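Local coordinates for protein KLLA0E08119p (Kluyveromyces lactis, PDB 3VA7) that probably catalyses, as the urea carboxylase portion of a longer protein, the biotin- and ATP-dependent carboxylation of urea to urea-1-carboxylate, at residues M53-V58 / W340-A345; N97-T102 / E127-V132; H672-L677 / N822-V827; V838-A843 / A903-L908. All blocks are in the same frame, centred on the assembly; numbering follows the deposited sequence.

Interaction 1: M53-V58 / W340-A345; sequences MGIKSV and WMLRIA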
loop_
_atom_site.group_PDB
_atom_site.type_symbol
_atom_site.label_atom_id
_atom_site.label_comp_id
_atom_site.label_asym_id
_atom_site.label_seq_id
_atom_site.Cartn_x
_atom_site.Cartn_y
_atom_site.Cartn_z
ATOM N N MET A 53 -33.204 18.965 -5.080
ATOM C CA MET A 53 -34.361 19.743 -4.693
ATOM C C MET A 53 -34.003 21.147 -4.180
ATOM O O MET A 53 -34.910 21.949 -3.900
ATOM C CB MET A 53 -35.158 18.981 -3.643
ATOM C CG MET A 53 -35.832 17.684 -4.159
ATOM S SD MET A 53 -36.721 16.798 -2.839
ATOM C CE MET A 53 -38.245 17.725 -2.767
ATOM N N GLY A 54 -32.716 21.472 -4.054
ATOM C CA GLY A 54 -32.323 22.816 -3.658
ATOM C C GLY A 54 -32.531 23.033 -2.170
ATOM O O GLY A 54 -32.655 24.190 -1.715
ATOM N N ILE A 55 -32.575 21.915 -1.426
ATOM C CA ILE A 55 -32.715 21.864 0.014
ATOM C C ILE A 55 -31.360 21.674 0.706
ATOM O O ILE A 55 -30.605 20.756 0.373
ATOM C CB ILE A 55 -33.584 20.682 0.423
ATOM C CG1 ILE A 55 -34.965 20.756 -0.252
ATOM C CG2 ILE A 55 -33.693 20.593 1.948
ATOM C CD1 ILE A 55 -35.870 19.570 0.104
ATOM N N LYS A 56 -31.061 22.518 1.686
ATOM C CA LYS A 56 -29.770 22.476 2.303
ATOM C C LYS A 56 -29.755 21.255 3.178
ATOM O O LYS A 56 -30.755 20.958 3.783
ATOM C CB LYS A 56 -29.456 23.794 3.053
ATOM C CG LYS A 56 -28.775 24.844 2.105
ATOM C CD LYS A 56 -29.289 26.272 2.331
ATOM C CE LYS A 56 -28.914 26.874 3.765
ATOM N NZ LYS A 56 -29.640 28.155 4.250
ATOM N N SER A 57 -28.638 20.527 3.196
ATOM C CA SER A 57 -28.512 19.321 3.953
ATOM C C SER A 57 -27.494 19.432 5.070
ATOM O O SER A 57 -26.485 20.168 5.002
ATOM C CB SER A 57 -28.125 18.160 3.047
ATOM O OG SER A 57 -26.824 18.320 2.529
ATOM N N VAL A 58 -27.762 18.653 6.108
ATOM C CA VAL A 58 -26.903 18.588 7.255
ATOM C C VAL A 58 -26.493 17.149 7.571
ATOM O O VAL A 58 -27.351 16.281 7.805
ATOM C CB VAL A 58 -27.625 19.174 8.452
ATOM C CG1 VAL A 58 -26.680 19.195 9.621
ATOM C CG2 VAL A 58 -28.108 20.595 8.123
ATOM N N TRP A 340 -40.728 12.004 -2.356
ATOM C CA TRP A 340 -42.047 11.738 -1.833
ATOM C C TRP A 340 -42.109 11.838 -0.315
ATOM O O TRP A 340 -42.903 12.583 0.211
ATOM C CB TRP A 340 -42.506 10.383 -2.300
ATOM C CG TRP A 340 -43.167 10.420 -3.606
ATOM C CD1 TRP A 340 -42.668 10.943 -4.794
ATOM C CD2 TRP A 340 -44.485 9.941 -3.902
ATOM N NE1 TRP A 340 -43.615 10.825 -5.807
ATOM C CE2 TRP A 340 -44.726 10.197 -5.294
ATOM C CE3 TRP A 340 -45.495 9.322 -3.134
ATOM C CZ2 TRP A 340 -45.933 9.839 -5.918
ATOM C CZ3 TRP A 340 -46.669 8.947 -3.744
ATOM C CH2 TRP A 340 -46.893 9.215 -5.119
ATOM N N MET A 341 -41.266 11.115 0.389
ATOM C CA MET A 341 -41.240 11.210 1.827
ATOM C C MET A 341 -41.149 12.685 2.244
ATOM O O MET A 341 -41.925 13.162 3.085
ATOM C CB MET A 341 -40.047 10.450 2.396
ATOM C CG MET A 341 -40.104 8.898 2.252
ATOM S SD MET A 341 -38.641 8.085 2.941
ATOM C CE MET A 341 -38.581 8.617 4.635
ATOM N N LEU A 342 -40.228 13.425 1.656
ATOM C CA LEU A 342 -40.041 14.784 2.103
ATOM C C LEU A 342 -41.337 15.594 1.904
ATOM O O LEU A 342 -41.753 16.344 2.797
ATOM C CB LEU A 342 -38.846 15.431 1.389
ATOM C CG LEU A 342 -37.481 14.896 1.834
ATOM C CD1 LEU A 342 -36.343 15.252 0.824
ATOM C CD2 LEU A 342 -37.120 15.363 3.219
ATOM N N ARG A 343 -41.964 15.422 0.745
ATOM C CA ARG A 343 -43.074 16.233 0.375
ATOM C C ARG A 343 -44.240 15.874 1.271
ATOM O O ARG A 343 -44.965 16.779 1.726
ATOM C CB ARG A 343 -43.452 16.030 -1.083
ATOM C CG ARG A 343 -42.484 16.623 -2.136
ATOM C CD ARG A 343 -43.168 16.638 -3.521
ATOM N NE ARG A 343 -44.590 16.998 -3.352
ATOM C CZ ARG A 343 -45.537 17.026 -4.307
ATOM N NH1 ARG A 343 -45.260 16.721 -5.590
ATOM N NH2 ARG A 343 -46.791 17.355 -3.961
ATOM N N ILE A 344 -44.393 14.575 1.565
ATOM C CA ILE A 344 -45.481 14.127 2.408
ATOM C C ILE A 344 -45.311 14.653 3.820
ATOM O O ILE A 344 -46.286 15.051 4.446
ATOM C CB ILE A 344 -45.594 12.578 2.476
ATOM C CG1 ILE A 344 -46.119 12.031 1.154
ATOM C CG2 ILE A 344 -46.462 12.138 3.696
ATOM C CD1 ILE A 344 -45.927 10.562 1.023
ATOM N N ALA A 345 -44.076 14.618 4.309
ATOM C CA ALA A 345 -43.764 14.974 5.687
ATOM C C ALA A 345 -44.003 16.436 5.940
ATOM O O ALA A 345 -44.059 16.832 7.124
ATOM C CB ALA A 345 -42.341 14.650 6.038
#
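Arg343 has its guanidinium NH2 held in a salt bridge by Asp348, and with the charged end engaged there, the aliphatic root of the side chain is left to meet Met53: Met53 CE lies 4.4 Å from Arg343 CG. No hydrogen bond joins residues 53-58 to residues 340-345, and the contact is otherwise apolar. Its main pair is Met53 and Leu342, whose side chains cross obliquely, with Met53 SD 4.0 Å from Leu342 CD1. The methionine chain runs straight through its middle torsion and then bends at the sulfur (chi3 81°), which carries CE past the leucine toward Arg343. A flexible thioether suits this place, since one chain can fit itself to both a branched methyl and a methylene. Ile55 adds a second, looser touch on the same leucine branch, its CD1 4.4 Å from Leu342 CD1. Between the two hydrophobic residues, Gly54 ends helix 40-53 in a Schellman motif; its positive phi of 76° is easily adopted without a side chain and turns the chain into strand 56-61. That strand runs in the parallel sheet of the biotin carboxylase N-terminal domain, between strands 33-36 and 76-79. Leu50 of helix 40-53 touches both Ile55 and Leu342, while Trp340 and Ile344 reach Met242, so helix 337-345 is packed between helix 40-53, which flanks the parallel sheet, and strand 235-244 of the antiparallel sheet.

Interaction 2: N97-T102 / E127-V132; sequences NAAKKT and ENIVFV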
loop_
_atom_site.group_PDB
_atom_site.type_symbol
_atom_site.label_atom_id
_atom_site.label_comp_id
_atom_site.label_asym_id
_atom_site.label_seq_id
_atom_site.Cartn_x
_atom_site.Cartn_y
_atom_site.Cartn_z
ATOM N N ASN A 97 -29.901 18.233 19.264
ATOM C CA ASN A 97 -29.003 19.389 19.426
ATOM C C ASN A 97 -28.322 19.746 18.082
ATOM O O ASN A 97 -28.241 20.942 17.676
ATOM C CB ASN A 97 -27.962 19.155 20.552
ATOM C CG ASN A 97 -27.056 20.390 20.809
ATOM O OD1 ASN A 97 -27.540 21.525 20.989
ATOM N ND2 ASN A 97 -25.741 20.167 20.800
ATOM N N ALA A 98 -27.885 18.700 17.369
ATOM C CA ALA A 98 -27.356 18.915 16.029
ATOM C C ALA A 98 -28.329 19.642 15.083
ATOM O O ALA A 98 -27.890 20.545 14.351
ATOM C CB ALA A 98 -26.854 17.652 15.453
ATOM N N ALA A 99 -29.624 19.288 15.119
ATOM C CA ALA A 99 -30.620 19.915 14.224
ATOM C C ALA A 99 -30.957 21.320 14.682
ATOM O O ALA A 99 -31.255 22.212 13.855
ATOM C CB ALA A 99 -31.864 19.102 14.143
ATOM N N LYS A 100 -30.933 21.494 16.010
ATOM C CA LYS A 100 -31.100 22.805 16.635
ATOM C C LYS A 100 -30.025 23.764 16.145
ATOM O O LYS A 100 -30.321 24.768 15.514
ATOM C CB LYS A 100 -31.010 22.665 18.164
ATOM C CG LYS A 100 -32.290 22.284 18.843
ATOM C CD LYS A 100 -33.443 23.101 18.286
ATOM C CE LYS A 100 -34.722 22.729 18.978
ATOM N NZ LYS A 100 -35.888 23.210 18.193
ATOM N N LYS A 101 -28.781 23.377 16.417
ATOM C CA LYS A 101 -27.546 24.092 16.130
ATOM C C LYS A 101 -27.417 24.559 14.655
ATOM O O LYS A 101 -26.791 25.607 14.360
ATOM C CB LYS A 101 -26.408 23.144 16.531
ATOM C CG LYS A 101 -24.970 23.624 16.479
ATOM C CD LYS A 101 -24.035 22.451 16.897
ATOM C CE LYS A 101 -22.637 22.918 17.392
ATOM N NZ LYS A 101 -22.716 23.619 18.732
ATOM N N THR A 102 -28.034 23.812 13.735
ATOM C CA THR A 102 -27.916 24.107 12.288
ATOM C C THR A 102 -29.187 24.684 11.714
ATOM O O THR A 102 -29.277 24.913 10.498
ATOM C CB THR A 102 -27.556 22.838 11.498
ATOM O OG1 THR A 102 -28.439 21.748 11.858
ATOM C CG2 THR A 102 -26.086 22.462 11.770
ATOM N N GLU A 127 -40.299 18.963 19.935
ATOM C CA GLU A 127 -39.214 19.915 19.763
ATOM C C GLU A 127 -39.414 20.873 18.561
ATOM O O GLU A 127 -38.572 21.748 18.314
ATOM C CB GLU A 127 -37.905 19.152 19.647
ATOM C CG GLU A 127 -36.729 19.921 20.077
ATOM C CD GLU A 127 -36.423 19.807 21.576
ATOM O OE1 GLU A 127 -36.153 20.888 22.154
ATOM O OE2 GLU A 127 -36.401 18.670 22.154
ATOM N N ASN A 128 -40.538 20.748 17.854
ATOM C CA ASN A 128 -40.788 21.523 16.620
ATOM C C ASN A 128 -39.758 21.223 15.459
ATOM O O ASN A 128 -39.448 22.080 14.621
ATOM C CB ASN A 128 -40.957 23.019 16.934
ATOM C CG ASN A 128 -41.610 23.837 15.769
ATOM O OD1 ASN A 128 -42.583 23.409 15.104
ATOM N ND2 ASN A 128 -41.076 25.047 15.557
ATOM N N ILE A 129 -39.265 19.982 15.426
ATOM C CA ILE A 129 -38.554 19.452 14.282
ATOM C C ILE A 129 -39.395 18.338 13.631
ATOM O O ILE A 129 -39.765 17.363 14.279
ATOM C CB ILE A 129 -37.178 18.922 14.700
ATOM C CG1 ILE A 129 -36.320 20.023 15.306
ATOM C CG2 ILE A 129 -36.424 18.382 13.528
ATOM C CD1 ILE A 129 -35.135 19.441 16.133
ATOM N N VAL A 130 -39.690 18.487 12.342
ATOM C CA VAL A 130 -40.474 17.489 11.610
ATOM C C VAL A 130 -39.666 16.222 11.268
ATOM O O VAL A 130 -38.836 16.265 10.411
ATOM C CB VAL A 130 -41.015 18.093 10.298
ATOM C CG1 VAL A 130 -41.767 17.042 9.515
ATOM C CG2 VAL A 130 -41.891 19.302 10.589
ATOM N N PHE A 131 -39.885 15.131 11.993
ATOM C CA PHE A 131 -39.429 13.744 11.688
ATOM C C PHE A 131 -39.996 13.227 10.372
ATOM O O PHE A 131 -41.199 13.041 10.274
ATOM C CB PHE A 131 -39.985 12.834 12.773
ATOM C CG PHE A 131 -39.670 11.378 12.585
ATOM C CD1 PHE A 131 -38.398 10.886 12.865
ATOM C CD2 PHE A 131 -40.670 10.477 12.193
ATOM C CE1 PHE A 131 -38.095 9.504 12.728
ATOM C CE2 PHE A 131 -40.395 9.099 12.072
ATOM C CZ PHE A 131 -39.102 8.608 12.336
ATOM N N VAL A 132 -39.145 12.992 9.370
ATOM C CA VAL A 132 -39.631 12.509 8.073
ATOM C C VAL A 132 -39.819 11.020 8.237
ATOM O O VAL A 132 -38.907 10.262 8.030
ATOM C CB VAL A 132 -38.641 12.803 6.943
ATOM C CG1 VAL A 132 -39.206 12.399 5.622
ATOM C CG2 VAL A 132 -38.330 14.257 6.945
#
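Lys100 sets out beside its own backbone N (chi1 -85°) and bends again at the next bond (chi2 -45°), after which the chain runs extended and carries NZ from helix 92-101 to Glu127. The setting is the alpha/beta fold of the biotin carboxylase N-terminal domain, in which strand 106-108, helix 118-125 and strand 130-131 form a beta-alpha-beta crossover. NZ donates to the backbone carbonyl of Glu127, 3.1 Å from its O, and approaches almost in line with the carbonyl bond, at a C=O...donor angle of 160°. The acceptor lies where helix 118-125 gives way to the loop: Asn128, with positive phi, closes a Schellman motif there. A lysine suits the spot, because its positive charge would probably be welcomed by the carbonyl-rich end of a helix. The two side chains also touch through their methylenes, Lys100 CE lying 3.6 Å from Glu127 CG. Their charges do not form a salt bridge, for Lys100 NZ is 4.6 Å from Glu127 OE1; the glutamate's OE2 instead pairs with Arg123. Deeper in, Ala99 turns its methyl toward Ile129, and Ala99 CB lies 3.8 Å from Ile129 CD1. A small residue on the helix and a long branched one on the loop fit together, and both rest on Ile107 of strand 106-108. At the other end of the helical segment, Thr102 turns its hydroxyl back to the chain, OG1 donating to Ala98 O at 2.8 Å.

Interaction 3: H672-L677 / N822-V827; sequences HGSIDL and NPILAV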
loop_
_atom_site.group_PDB
_atom_site.type_symbol
_atom_site.label_atom_id
_atom_site.label_comp_id
_atom_site.label_asym_id
_atom_site.label_seq_id
_atom_site.Cartn_x
_atom_site.Cartn_y
_atom_site.Cartn_z
ATOM N N HIS A 672 32.810 3.331 -8.196
ATOM C CA HIS A 672 33.835 4.055 -7.443
ATOM C C HIS A 672 35.082 3.247 -7.017
ATOM O O HIS A 672 35.917 3.741 -6.291
ATOM C CB HIS A 672 33.196 4.862 -6.321
ATOM C CG HIS A 672 32.066 5.726 -6.783
ATOM N ND1 HIS A 672 32.251 6.810 -7.611
ATOM C CD2 HIS A 672 30.727 5.655 -6.552
ATOM C CE1 HIS A 672 31.082 7.368 -7.881
ATOM N NE2 HIS A 672 30.142 6.683 -7.256
ATOM N N GLY A 673 35.232 2.026 -7.540
ATOM C CA GLY A 673 36.446 1.203 -7.260
ATOM C C GLY A 673 37.675 1.786 -7.963
ATOM O O GLY A 673 38.314 1.107 -8.761
ATOM N N SER A 674 38.006 3.044 -7.666
ATOM C CA SER A 674 39.115 3.740 -8.331
ATOM C C SER A 674 39.822 4.557 -7.292
ATOM O O SER A 674 39.235 4.813 -6.242
ATOM C CB SER A 674 38.592 4.667 -9.403
ATOM O OG SER A 674 37.754 5.622 -8.815
ATOM N N ILE A 675 41.065 4.965 -7.555
ATOM C CA ILE A 675 41.940 5.454 -6.460
ATOM C C ILE A 675 41.733 6.948 -6.120
ATOM O O ILE A 675 42.427 7.487 -5.259
ATOM C CB ILE A 675 43.462 5.117 -6.692
ATOM C CG1 ILE A 675 44.022 5.831 -7.946
ATOM C CG2 ILE A 675 43.671 3.635 -6.864
ATOM C CD1 ILE A 675 45.579 5.782 -8.057
ATOM N N ASP A 676 40.809 7.612 -6.807
ATOM C CA ASP A 676 40.351 8.959 -6.434
ATOM C C ASP A 676 39.542 8.869 -5.124
ATOM O O ASP A 676 39.417 9.871 -4.411
ATOM C CB ASP A 676 39.479 9.605 -7.545
ATOM C CG ASP A 676 38.471 8.637 -8.137
ATOM O OD1 ASP A 676 37.337 8.997 -8.507
ATOM O OD2 ASP A 676 38.797 7.457 -8.217
ATOM N N LEU A 677 39.039 7.660 -4.812
ATOM C CA LEU A 677 38.197 7.411 -3.635
ATOM C C LEU A 677 38.726 6.370 -2.610
ATOM O O LEU A 677 38.726 6.648 -1.411
ATOM C CB LEU A 677 36.770 7.036 -4.087
ATOM C CG LEU A 677 36.195 8.087 -5.021
ATOM C CD1 LEU A 677 35.078 7.568 -5.927
ATOM C CD2 LEU A 677 35.746 9.263 -4.172
ATOM N N ASN A 822 39.703 -0.830 -14.185
ATOM C CA ASN A 822 39.382 0.558 -13.925
ATOM C C ASN A 822 37.944 0.912 -14.310
ATOM O O ASN A 822 37.563 0.743 -15.449
ATOM C CB ASN A 822 40.346 1.397 -14.732
ATOM C CG ASN A 822 40.267 2.829 -14.395
ATOM O OD1 ASN A 822 39.187 3.373 -14.229
ATOM N ND2 ASN A 822 41.408 3.463 -14.285
ATOM N N PRO A 823 37.135 1.424 -13.369
ATOM C CA PRO A 823 35.733 1.666 -13.712
ATOM C C PRO A 823 35.531 2.926 -14.542
ATOM O O PRO A 823 34.409 3.174 -15.064
ATOM C CB PRO A 823 35.074 1.863 -12.361
ATOM C CG PRO A 823 36.173 2.355 -11.444
ATOM C CD PRO A 823 37.485 1.868 -12.004
ATOM N N ILE A 824 36.580 3.745 -14.635
ATOM C CA ILE A 824 36.479 5.016 -15.368
ATOM C C ILE A 824 36.617 4.810 -16.872
ATOM O O ILE A 824 37.679 4.513 -17.373
ATOM C CB ILE A 824 37.470 6.077 -14.852
ATOM C CG1 ILE A 824 37.164 6.357 -13.395
ATOM C CG2 ILE A 824 37.384 7.373 -15.711
ATOM C CD1 ILE A 824 38.357 6.936 -12.682
ATOM N N LEU A 825 35.511 4.986 -17.567
ATOM C CA LEU A 825 35.412 4.638 -18.958
ATOM C C LEU A 825 35.955 5.740 -19.854
ATOM O O LEU A 825 36.534 5.431 -20.872
ATOM C CB LEU A 825 33.971 4.313 -19.317
ATOM C CG LEU A 825 33.371 3.005 -18.779
ATOM C CD1 LEU A 825 31.900 2.950 -18.983
ATOM C CD2 LEU A 825 34.006 1.840 -19.446
ATOM N N ALA A 826 35.790 7.004 -19.471
ATOM C CA ALA A 826 36.388 8.140 -20.177
ATOM C C ALA A 826 36.210 9.402 -19.373
ATOM O O ALA A 826 35.223 9.534 -18.653
ATOM C CB ALA A 826 35.776 8.339 -21.528
ATOM N N VAL A 827 37.150 10.342 -19.535
ATOM C CA VAL A 827 37.062 11.647 -18.918
ATOM C C VAL A 827 37.103 12.731 -19.981
ATOM O O VAL A 827 38.101 12.815 -20.710
ATOM C CB VAL A 827 38.262 11.920 -17.985
ATOM C CG1 VAL A 827 38.159 13.371 -17.338
ATOM C CG2 VAL A 827 38.442 10.821 -16.953
#
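An inverse gamma turn centred on Gly673 meets an Asx turn whose middle residue is Pro823, and this pairing of two tight turns sets a loop of carboxyltransferase subdomains A and B against the start of the edge strand 824-828. The proline ring does most of the touching. Its CD lies 3.4 Å from Gly673 O, and its CG is 3.9 Å from Ser674 CB. Ile824 follows on the strand with CG1 beside its own backbone N (chi1 -61°), a setting that, with the chain extended beyond it, brings CD1 to the serine, 4.0 Å from Ser674 CB. Each turn is closed from within. Asn822 OD1 accepts from Ile824 N at 2.7 Å, the donor lying in the carbonyl plane with an N-H...acceptor angle of 151°, while Ser674 N donates to His672 O around the glycine. Proline suits the middle of the Asx turn because that position needs no N-H, and its rigid ring presents a firm apolar surface. Trimming the ring back to an alanine is likely to open a gap against Gly673 and Ser674 and leave the turn less stiff. Further round the loop, Asp676 makes a salt bridge to Arg841 on the neighbouring strand 838-842, a charged tie between loop and sheet. The backbone of Pro823 is also bonded to Gln842 on that strand. Residues 672-677 and 822-827 share no hydrogen bond, which implies that their fit rests on shape: the proline and isoleucine present only carbon to the glycine carbonyl and the serine side chain.

Interaction 4: V838-A843 / A903-L908; sequences VTYRQA and ALLKCL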
loop_
_atom_site.group_PDB
_atom_site.type_symbol
_atom_site.label_atom_id
_atom_site.label_comp_id
_atom_site.label_asym_id
_atom_site.label_seq_id
_atom_site.Cartn_x
_atom_site.Cartn_y
_atom_site.Cartn_z
ATOM N N VAL A 838 33.559 15.841 -17.455
ATOM C CA VAL A 838 32.623 14.788 -17.477
ATOM C C VAL A 838 33.397 13.530 -17.239
ATOM O O VAL A 838 34.458 13.299 -17.863
ATOM C CB VAL A 838 31.916 14.701 -18.791
ATOM C CG1 VAL A 838 30.768 13.690 -18.665
ATOM C CG2 VAL A 838 31.369 16.109 -19.228
ATOM N N THR A 839 32.887 12.743 -16.283
ATOM C CA THR A 839 33.457 11.453 -15.945
ATOM C C THR A 839 32.396 10.388 -16.117
ATOM O O THR A 839 31.333 10.479 -15.533
ATOM C CB THR A 839 33.993 11.468 -14.539
ATOM O OG1 THR A 839 34.777 12.657 -14.402
ATOM C CG2 THR A 839 34.868 10.229 -14.249
ATOM N N TYR A 840 32.716 9.402 -16.945
ATOM C CA TYR A 840 31.849 8.320 -17.289
ATOM C C TYR A 840 32.335 7.082 -16.536
ATOM O O TYR A 840 33.497 6.651 -16.716
ATOM C CB TYR A 840 31.887 8.108 -18.805
ATOM C CG TYR A 840 31.329 9.286 -19.614
ATOM C CD1 TYR A 840 32.162 10.320 -20.104
ATOM C CD2 TYR A 840 29.968 9.363 -19.889
ATOM C CE1 TYR A 840 31.622 11.389 -20.844
ATOM C CE2 TYR A 840 29.435 10.407 -20.648
ATOM C CZ TYR A 840 30.258 11.428 -21.112
ATOM O OH TYR A 840 29.647 12.462 -21.846
ATOM N N ARG A 841 31.473 6.539 -15.660
ATOM C CA ARG A 841 31.830 5.351 -14.884
ATOM C C ARG A 841 30.909 4.171 -15.183
ATOM O O ARG A 841 29.684 4.311 -15.361
ATOM C CB ARG A 841 31.897 5.603 -13.372
ATOM C CG ARG A 841 32.441 6.929 -12.997
ATOM C CD ARG A 841 32.385 7.240 -11.505
ATOM N NE ARG A 841 33.644 6.834 -10.952
ATOM C CZ ARG A 841 34.547 7.686 -10.544
ATOM N NH1 ARG A 841 34.294 8.983 -10.612
ATOM N NH2 ARG A 841 35.689 7.230 -10.063
ATOM N N GLN A 842 31.545 3.023 -15.307
ATOM C CA GLN A 842 30.833 1.833 -15.524
ATOM C C GLN A 842 30.102 1.523 -14.223
ATOM O O GLN A 842 30.724 1.483 -13.167
ATOM C CB GLN A 842 31.863 0.745 -15.794
ATOM C CG GLN A 842 31.297 -0.660 -15.794
ATOM C CD GLN A 842 32.360 -1.672 -16.172
ATOM O OE1 GLN A 842 32.278 -2.336 -17.217
ATOM N NE2 GLN A 842 33.382 -1.774 -15.331
ATOM N N ALA A 843 28.808 1.255 -14.291
ATOM C CA ALA A 843 28.023 1.045 -13.071
ATOM C C ALA A 843 27.048 -0.095 -13.224
ATOM O O ALA A 843 25.828 0.104 -13.232
ATOM C CB ALA A 843 27.283 2.348 -12.678
ATOM N N ALA A 903 29.082 1.645 -27.523
ATOM C CA ALA A 903 28.223 2.510 -28.346
ATOM C C ALA A 903 27.525 3.629 -27.572
ATOM O O ALA A 903 27.444 4.800 -28.079
ATOM C CB ALA A 903 27.191 1.688 -29.151
ATOM N N LEU A 904 26.997 3.282 -26.373
ATOM C CA LEU A 904 26.302 4.253 -25.547
ATOM C C LEU A 904 27.304 5.348 -25.029
ATOM O O LEU A 904 27.038 6.574 -25.084
ATOM C CB LEU A 904 25.578 3.529 -24.428
ATOM C CG LEU A 904 25.137 4.436 -23.289
ATOM C CD1 LEU A 904 24.051 5.328 -23.815
ATOM C CD2 LEU A 904 24.639 3.634 -22.121
ATOM N N LEU A 905 28.488 4.902 -24.606
ATOM C CA LEU A 905 29.563 5.829 -24.268
ATOM C C LEU A 905 29.807 6.881 -25.377
ATOM O O LEU A 905 29.736 8.106 -25.131
ATOM C CB LEU A 905 30.821 5.056 -23.946
ATOM C CG LEU A 905 32.000 5.911 -23.556
ATOM C CD1 LEU A 905 31.616 6.825 -22.396
ATOM C CD2 LEU A 905 33.254 5.020 -23.203
ATOM N N LYS A 906 30.040 6.416 -26.603
ATOM C CA LYS A 906 30.244 7.348 -27.698
ATOM C C LYS A 906 28.992 8.227 -28.004
ATOM O O LYS A 906 29.143 9.411 -28.214
ATOM C CB LYS A 906 30.745 6.616 -28.946
ATOM C CG LYS A 906 32.033 5.811 -28.772
ATOM C CD LYS A 906 32.369 5.060 -30.051
ATOM C CE LYS A 906 33.497 4.049 -29.926
ATOM N NZ LYS A 906 33.305 2.965 -30.982
ATOM N N CYS A 907 27.768 7.713 -28.027
ATOM C CA CYS A 907 26.715 8.674 -28.303
ATOM C C CYS A 907 26.716 9.772 -27.226
ATOM O O CYS A 907 26.508 10.990 -27.547
ATOM C CB CYS A 907 25.335 8.045 -28.408
ATOM S SG CYS A 907 25.182 6.792 -29.674
ATOM N N LEU A 908 26.959 9.345 -25.976
ATOM C CA LEU A 908 26.880 10.240 -24.858
ATOM C C LEU A 908 27.970 11.298 -24.937
ATOM O O LEU A 908 27.665 12.498 -24.772
ATOM C CB LEU A 908 26.890 9.501 -23.507
ATOM C CG LEU A 908 25.699 8.597 -23.197
ATOM C CD1 LEU A 908 25.882 7.850 -21.919
ATOM C CD2 LEU A 908 24.395 9.377 -23.191
HETATM O O HOH W 1 27.324 13.194 -21.695
#
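The Tyr840 ring carries the Leu905 methyl CD1 over one face, 4.2 Å from the ring centroid and 28° off the ring normal, a CH-pi contact. The methyl sits nearer the root of the ring than its middle, with Leu905 CD1 3.7 Å from Tyr840 CG. Leu908 comes in obliquely from the next turn of the helix, its CB 3.9 Å from Tyr840 CE2. Tyr840 CG stands beside the backbone N (chi1 -65°), which projects the ring from strand 838-842 toward the helix. Leu905 answers with CG opposite its own N (chi1 -179°), and so its branched end swings across to the ring although its first bond does not aim there. Leucines spaced three apart fall on one side of a helix, so both can address a single aromatic side chain. At the far end, Tyr840 OH lies 3.5 Å from Leu908 O, and a water that donates to this carbonyl at 3.2 Å sits beside the hydroxyl; its link to the hydroxyl is modelled too short to be relied on. A tyrosine thus joins an apolar flank to a polar tip. Replacing it with an alanine would probably leave the Leu905 methyl without its aromatic face and open a gap between strand and helix. The contact is a helix-on-sheet packing in the carboxyltransferase C and D region: helix 901-912, whose Ile909 and Glu912 also touch the tyrosine side chain, lies against a five-stranded antiparallel sheet whose strands 824-828 and 847-852 offer Leu828 and Val850 to the same tyrosine.

Overall arrangement
The four contacts form two pairs on opposite sides of the chain's centre. Interactions 1 and 2, with centres about 14 Å apart, share the parallel sheet of the biotin carboxylase part and meet through Val132, which packs on helix 337-345. Interactions 3 and 4, with centres about 12 Å apart, share the antiparallel sheet: strands 824-828 and 838-842 lie side by side in it. The first pair is partly buried, the second buried. A hydrogen bond crosses directly between segments only in interaction 2, where an exposed lysine reaches a backbone carbonyl. Interaction 1 joins flexible aliphatic chains, interaction 3 fits turn to turn, and interaction 4 sets an aromatic ring against a helix.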